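Local coordinates for protein putative methyltransferase (Emericella variicolor, PDB 7DMB) that probably transfers a methyl group from S-adenosylmethionine as a trans-acting methyltransferase in calbistrin biosynthesis, and binds the by-product S-adenosyl-L-homocysteine, at residues Pro85-Glu97 / Lys318-Trp331. Sequence-based numbering, arbitrary orientation.
Sequences PHFEKYRNWLASE and KYVDFMVGLLPGWW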
loop_
_atom_site.group_PDB
_atom_site.type_symbol
_atom_site.label_atom_id
_atom_site.label_comp_id
_atom_site.label_asym_id
_atom_site.label_seq_id
_atom_site.Cartn_x
_atom_site.Cartn_y
_atom_site.Cartn_z
ATOM N N PRO A 85 -15.615 -15.654 12.069
ATOM C CA PRO A 85 -14.498 -15.740 13.024
ATOM C C PRO A 85 -13.563 -14.542 12.973
ATOM O O PRO A 85 -13.101 -14.096 14.027
ATOM C CB PRO A 85 -13.783 -17.043 12.616
ATOM C CG PRO A 85 -14.811 -17.829 11.851
ATOM C CD PRO A 85 -15.647 -16.803 11.147
ATOM N N HIS A 86 -13.284 -13.988 11.786
ATOM C CA HIS A 86 -12.331 -12.882 11.714
ATOM C C HIS A 86 -12.896 -11.583 12.284
ATOM O O HIS A 86 -12.118 -10.720 12.712
ATOM C CB HIS A 86 -11.838 -12.673 10.278
ATOM C CG HIS A 86 -12.802 -11.939 9.392
ATOM N ND1 HIS A 86 -13.757 -12.583 8.635
ATOM C CD2 HIS A 86 -12.934 -10.617 9.123
ATOM C CE1 HIS A 86 -14.454 -11.687 7.957
ATOM N NE2 HIS A 86 -13.970 -10.487 8.230
ATOM N N PHE A 87 -14.218 -11.418 12.305
ATOM C CA PHE A 87 -14.779 -10.249 12.973
ATOM C C PHE A 87 -14.502 -10.322 14.464
ATOM O O PHE A 87 -14.236 -9.298 15.105
ATOM C CB PHE A 87 -16.287 -10.149 12.717
ATOM C CG PHE A 87 -16.643 -9.819 11.295
ATOM C CD1 PHE A 87 -17.691 -10.475 10.660
ATOM C CD2 PHE A 87 -15.950 -8.834 10.599
ATOM C CE1 PHE A 87 -18.027 -10.170 9.340
ATOM C CE2 PHE A 87 -16.284 -8.527 9.288
ATOM C CZ PHE A 87 -17.325 -9.196 8.658
ATOM N N GLU A 88 -14.563 -11.539 15.021
ATOM C CA GLU A 88 -14.207 -11.777 16.416
ATOM C C GLU A 88 -12.743 -11.457 16.669
ATOM O O GLU A 88 -12.391 -10.900 17.715
ATOM C CB GLU A 88 -14.485 -13.235 16.783
ATOM C CG GLU A 88 -15.941 -13.662 16.765
ATOM C CD GLU A 88 -16.081 -15.154 17.009
ATOM O OE1 GLU A 88 -16.221 -15.905 16.016
ATOM O OE2 GLU A 88 -16.012 -15.578 18.190
ATOM N N LYS A 89 -11.870 -11.835 15.732
ATOM C CA LYS A 89 -10.454 -11.512 15.863
ATOM C C LYS A 89 -10.244 -10.004 15.911
ATOM O O LYS A 89 -9.451 -9.508 16.724
ATOM C CB LYS A 89 -9.676 -12.125 14.701
ATOM C CG LYS A 89 -9.846 -13.646 14.583
ATOM C CD LYS A 89 -8.595 -14.301 14.011
ATOM C CE LYS A 89 -8.739 -15.817 13.966
ATOM N NZ LYS A 89 -9.524 -16.280 12.788
ATOM N N TYR A 90 -10.967 -9.262 15.057
ATOM C CA TYR A 90 -10.843 -7.807 15.026
ATOM C C TYR A 90 -11.349 -7.180 16.320
ATOM O O TYR A 90 -10.686 -6.306 16.896
ATOM C CB TYR A 90 -11.600 -7.241 13.821
ATOM C CG TYR A 90 -11.490 -5.741 13.649
ATOM C CD1 TYR A 90 -10.399 -5.177 13.000
ATOM C CD2 TYR A 90 -12.485 -4.887 14.121
ATOM C CE1 TYR A 90 -10.290 -3.798 12.820
ATOM C CE2 TYR A 90 -12.390 -3.509 13.942
ATOM C CZ TYR A 90 -11.288 -2.967 13.289
ATOM O OH TYR A 90 -11.174 -1.602 13.101
ATOM N N ARG A 91 -12.534 -7.603 16.779
ATOM C CA ARG A 91 -13.047 -7.149 18.072
ATOM C C ARG A 91 -12.039 -7.426 19.191
ATOM O O ARG A 91 -11.710 -6.534 19.984
ATOM C CB ARG A 91 -14.392 -7.821 18.374
ATOM C CG ARG A 91 -14.881 -7.609 19.819
ATOM C CD ARG A 91 -16.380 -7.895 20.036
ATOM N NE ARG A 91 -16.719 -9.314 19.929
ATOM C CZ ARG A 91 -17.957 -9.782 19.779
ATOM N NH1 ARG A 91 -18.991 -8.951 19.740
ATOM N NH2 ARG A 91 -18.160 -11.091 19.668
ATOM N N ASN A 92 -11.523 -8.659 19.258
ATOM C CA ASN A 92 -10.537 -9.005 20.280
ATOM C C ASN A 92 -9.280 -8.158 20.141
ATOM O O ASN A 92 -8.770 -7.620 21.129
ATOM C CB ASN A 92 -10.187 -10.492 20.197
ATOM C CG ASN A 92 -11.322 -11.387 20.670
ATOM O OD1 ASN A 92 -12.232 -10.948 21.390
ATOM N ND2 ASN A 92 -11.274 -12.653 20.271
ATOM N N TRP A 93 -8.755 -8.043 18.912
ATOM C CA TRP A 93 -7.599 -7.180 18.676
ATOM C C TRP A 93 -7.889 -5.740 19.083
ATOM O O TRP A 93 -7.069 -5.098 19.750
ATOM C CB TRP A 93 -7.168 -7.229 17.203
ATOM C CG TRP A 93 -6.138 -6.171 16.911
ATOM C CD1 TRP A 93 -4.808 -6.217 17.224
ATOM C CD2 TRP A 93 -6.362 -4.890 16.311
ATOM N NE1 TRP A 93 -4.188 -5.056 16.836
ATOM C CE2 TRP A 93 -5.119 -4.221 16.279
ATOM C CE3 TRP A 93 -7.487 -4.246 15.795
ATOM C CZ2 TRP A 93 -4.972 -2.943 15.748
ATOM C CZ3 TRP A 93 -7.333 -2.974 15.253
ATOM C CH2 TRP A 93 -6.088 -2.339 15.236
ATOM N N LEU A 94 -9.044 -5.205 18.686
ATOM C CA LEU A 94 -9.325 -3.804 18.992
ATOM C C LEU A 94 -9.456 -3.573 20.497
ATOM O O LEU A 94 -8.986 -2.551 21.001
ATOM C CB LEU A 94 -10.580 -3.328 18.258
ATOM C CG LEU A 94 -10.626 -1.804 18.063
ATOM C CD1 LEU A 94 -9.351 -1.309 17.464
ATOM C CD2 LEU A 94 -11.797 -1.385 17.215
ATOM N N ALA A 95 -10.077 -4.509 21.228
ATOM C CA ALA A 95 -10.136 -4.405 22.688
ATOM C C ALA A 95 -8.744 -4.347 23.303
ATOM O O ALA A 95 -8.527 -3.638 24.290
ATOM C CB ALA A 95 -10.904 -5.585 23.292
ATOM N N SER A 96 -7.790 -5.093 22.742
ATOM C CA SER A 96 -6.447 -5.092 23.310
ATOM C C SER A 96 -5.713 -3.793 22.991
ATOM O O SER A 96 -4.957 -3.279 23.822
ATOM C CB SER A 96 -5.670 -6.308 22.809
ATOM O OG SER A 96 -5.054 -6.036 21.568
ATOM N N GLU A 97 -5.948 -3.220 21.805
ATOM C CA GLU A 97 -5.336 -1.929 21.495
ATOM C C GLU A 97 -5.958 -0.817 22.341
ATOM O O GLU A 97 -5.246 0.051 22.853
ATOM C CB GLU A 97 -5.456 -1.647 19.992
ATOM C CG GLU A 97 -4.352 -0.766 19.388
ATOM C CD GLU A 97 -2.941 -1.366 19.462
ATOM O OE1 GLU A 97 -2.777 -2.599 19.460
ATOM O OE2 GLU A 97 -1.974 -0.587 19.497
ATOM N N LYS A 318 -0.700 1.012 13.974
ATOM C CA LYS A 318 -1.778 0.073 13.684
ATOM C C LYS A 318 -2.913 0.695 12.871
ATOM O O LYS A 318 -4.040 0.183 12.908
ATOM C CB LYS A 318 -2.332 -0.504 14.992
ATOM C CG LYS A 318 -1.730 -1.835 15.452
ATOM C CD LYS A 318 -0.228 -1.862 15.369
ATOM C CE LYS A 318 0.282 -3.292 15.202
ATOM N NZ LYS A 318 1.754 -3.341 14.955
ATOM N N TYR A 319 -2.651 1.791 12.151
ATOM C CA TYR A 319 -3.719 2.428 11.385
ATOM C C TYR A 319 -4.237 1.492 10.302
ATOM O O TYR A 319 -5.445 1.428 10.049
ATOM C CB TYR A 319 -3.231 3.756 10.790
ATOM C CG TYR A 319 -4.214 4.435 9.841
ATOM C CD1 TYR A 319 -5.433 4.901 10.293
ATOM C CD2 TYR A 319 -3.904 4.621 8.490
ATOM C CE1 TYR A 319 -6.327 5.519 9.450
ATOM C CE2 TYR A 319 -4.806 5.247 7.626
ATOM C CZ TYR A 319 -6.011 5.695 8.117
ATOM O OH TYR A 319 -6.921 6.306 7.290
ATOM N N VAL A 320 -3.344 0.730 9.668
ATOM C CA VAL A 320 -3.779 -0.179 8.612
ATOM C C VAL A 320 -4.530 -1.368 9.207
ATOM O O VAL A 320 -5.535 -1.818 8.648
ATOM C CB VAL A 320 -2.584 -0.618 7.744
ATOM C CG1 VAL A 320 -3.077 -1.314 6.488
ATOM C CG2 VAL A 320 -1.783 0.612 7.345
ATOM N N ASP A 321 -4.068 -1.881 10.355
ATOM C CA ASP A 321 -4.826 -2.906 11.064
ATOM C C ASP A 321 -6.243 -2.435 11.348
ATOM O O ASP A 321 -7.207 -3.183 11.156
ATOM C CB ASP A 321 -4.137 -3.283 12.380
ATOM C CG ASP A 321 -2.709 -3.712 12.183
ATOM O OD1 ASP A 321 -2.435 -4.920 12.313
ATOM O OD2 ASP A 321 -1.867 -2.838 11.885
ATOM N N PHE A 322 -6.386 -1.197 11.826
ATOM C CA PHE A 322 -7.717 -0.666 12.089
ATOM C C PHE A 322 -8.555 -0.610 10.815
ATOM O O PHE A 322 -9.748 -0.950 10.827
ATOM C CB PHE A 322 -7.610 0.724 12.714
ATOM C CG PHE A 322 -8.933 1.388 12.911
ATOM C CD1 PHE A 322 -9.649 1.171 14.072
ATOM C CD2 PHE A 322 -9.479 2.206 11.922
ATOM C CE1 PHE A 322 -10.881 1.759 14.259
ATOM C CE2 PHE A 322 -10.709 2.786 12.103
ATOM C CZ PHE A 322 -11.413 2.565 13.280
ATOM N N MET A 323 -7.942 -0.204 9.700
ATOM C CA MET A 323 -8.724 0.142 8.519
ATOM C C MET A 323 -9.171 -1.086 7.753
ATOM O O MET A 323 -10.255 -1.091 7.165
ATOM C CB MET A 323 -7.910 1.060 7.597
ATOM C CG MET A 323 -7.934 2.517 8.007
ATOM S SD MET A 323 -9.594 3.185 8.178
ATOM C CE MET A 323 -10.263 2.812 6.552
ATOM N N VAL A 324 -8.339 -2.120 7.700
ATOM C CA VAL A 324 -8.630 -3.283 6.871
ATOM C C VAL A 324 -8.783 -4.562 7.684
ATOM O O VAL A 324 -9.053 -5.617 7.109
ATOM C CB VAL A 324 -7.563 -3.461 5.771
ATOM C CG1 VAL A 324 -7.398 -2.161 4.979
ATOM C CG2 VAL A 324 -6.268 -3.824 6.394
ATOM N N GLY A 325 -8.671 -4.490 9.008
ATOM C CA GLY A 325 -8.826 -5.676 9.841
ATOM C C GLY A 325 -10.179 -6.353 9.723
ATOM O O GLY A 325 -10.304 -7.537 10.034
ATOM N N LEU A 326 -11.199 -5.631 9.276
ATOM C CA LEU A 326 -12.512 -6.238 9.125
ATOM C C LEU A 326 -12.595 -7.156 7.910
ATOM O O LEU A 326 -13.618 -7.828 7.735
ATOM C CB LEU A 326 -13.582 -5.130 9.057
ATOM C CG LEU A 326 -13.927 -4.438 10.395
ATOM C CD1 LEU A 326 -14.771 -3.180 10.184
ATOM C CD2 LEU A 326 -14.625 -5.399 11.359
ATOM N N LEU A 327 -11.533 -7.223 7.083
ATOM C CA LEU A 327 -11.440 -8.170 5.972
ATOM C C LEU A 327 -10.760 -9.469 6.410
ATOM O O LEU A 327 -9.742 -9.430 7.126
ATOM C CB LEU A 327 -10.664 -7.567 4.809
ATOM C CG LEU A 327 -11.188 -6.198 4.398
ATOM C CD1 LEU A 327 -10.330 -5.587 3.286
ATOM C CD2 LEU A 327 -12.643 -6.337 3.976
ATOM N N PRO A 328 -11.316 -10.604 5.951
ATOM C CA PRO A 328 -10.747 -11.915 6.333
ATOM C C PRO A 328 -9.278 -12.065 5.978
ATOM O O PRO A 328 -8.523 -12.703 6.719
ATOM C CB PRO A 328 -11.596 -12.927 5.545
ATOM C CG PRO A 328 -12.678 -12.156 4.855
ATOM C CD PRO A 328 -12.332 -10.706 4.884
ATOM N N GLY A 329 -8.856 -11.482 4.856
ATOM C CA GLY A 329 -7.484 -11.602 4.414
ATOM C C GLY A 329 -6.453 -10.984 5.341
ATOM O O GLY A 329 -5.287 -11.381 5.299
ATOM N N TRP A 330 -6.844 -10.013 6.170
ATOM C CA TRP A 330 -5.882 -9.425 7.106
ATOM C C TRP A 330 -5.374 -10.450 8.110
ATOM O O TRP A 330 -4.328 -10.241 8.731
ATOM C CB TRP A 330 -6.513 -8.230 7.840
ATOM C CG TRP A 330 -5.519 -7.392 8.600
ATOM C CD1 TRP A 330 -5.392 -7.283 9.970
ATOM C CD2 TRP A 330 -4.500 -6.560 8.039
ATOM N NE1 TRP A 330 -4.362 -6.425 10.275
ATOM C CE2 TRP A 330 -3.797 -5.976 9.106
ATOM C CE3 TRP A 330 -4.103 -6.264 6.727
ATOM C CZ2 TRP A 330 -2.728 -5.101 8.902
ATOM C CZ3 TRP A 330 -3.036 -5.389 6.526
ATOM C CH2 TRP A 330 -2.368 -4.818 7.604
ATOM N N TRP A 331 -6.085 -11.559 8.275
ATOM C CA TRP A 331 -5.740 -12.547 9.275
ATOM C C TRP A 331 -5.026 -13.754 8.684
ATOM O O TRP A 331 -4.681 -14.676 9.425
ATOM C CB TRP A 331 -7.002 -12.942 10.045
ATOM C CG TRP A 331 -7.614 -11.697 10.593
ATOM C CD1 TRP A 331 -8.606 -10.955 10.023
ATOM C CD2 TRP A 331 -7.218 -10.995 11.782
ATOM N NE1 TRP A 331 -8.870 -9.845 10.793
ATOM C CE2 TRP A 331 -8.031 -9.842 11.876
ATOM C CE3 TRP A 331 -6.266 -11.233 12.781
ATOM C CZ2 TRP A 331 -7.925 -8.937 12.924
ATOM C CZ3 TRP A 331 -6.159 -10.326 13.823
ATOM C CH2 TRP A 331 -6.985 -9.191 13.886
#
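Tyr-90 OH donates to Phe-322 O at 2.8 Å, in the carbonyl plane and on a lone pair, while the same OH sits over one face of the Phe-322 ring, toward its rim. His-86 NE2 reaches Leu-326 O at 2.7 Å; the acceptor is near the imidazole plane, but the donor stands above the carbonyl plane and the N-H...O angle is only 135°. A third carbonyl, Gly-325 O, is taken within its own segment by Trp-331 NE1 (2.8 Å, 159°), which fixes the indole against the helix.

CH-pi contacts fill in between. Leu-326 CG lies over the centre of the Tyr-90 ring, 4.0 Å from its centroid, and Pro-328 CG covers a face of His-86. Lys-89 CB stands 3.8 Å from the centroid of the Trp-331 six-membered ring, almost on its normal.

Van der Waals packing continues at Trp-93. With CG anti to the backbone N (chi1 170°), it turns its benzo edge to Lys-318 CG, 3.4 Å from CZ2; Asp-321 CB also touches CZ2, and Trp-331 CH2 abuts Trp-93 CB.

Met-73 of helix 56-79 touches both Tyr-90 and Phe-322, so this helix also packs on the pair, away from the cofactor site. Aromatic donors thus tie helix 85-97 to main-chain oxygens, Phe-322 O of helix 319-324 and Leu-326 O in the type I turn Val-324 to Leu-327, with ring-face packing around these bonds.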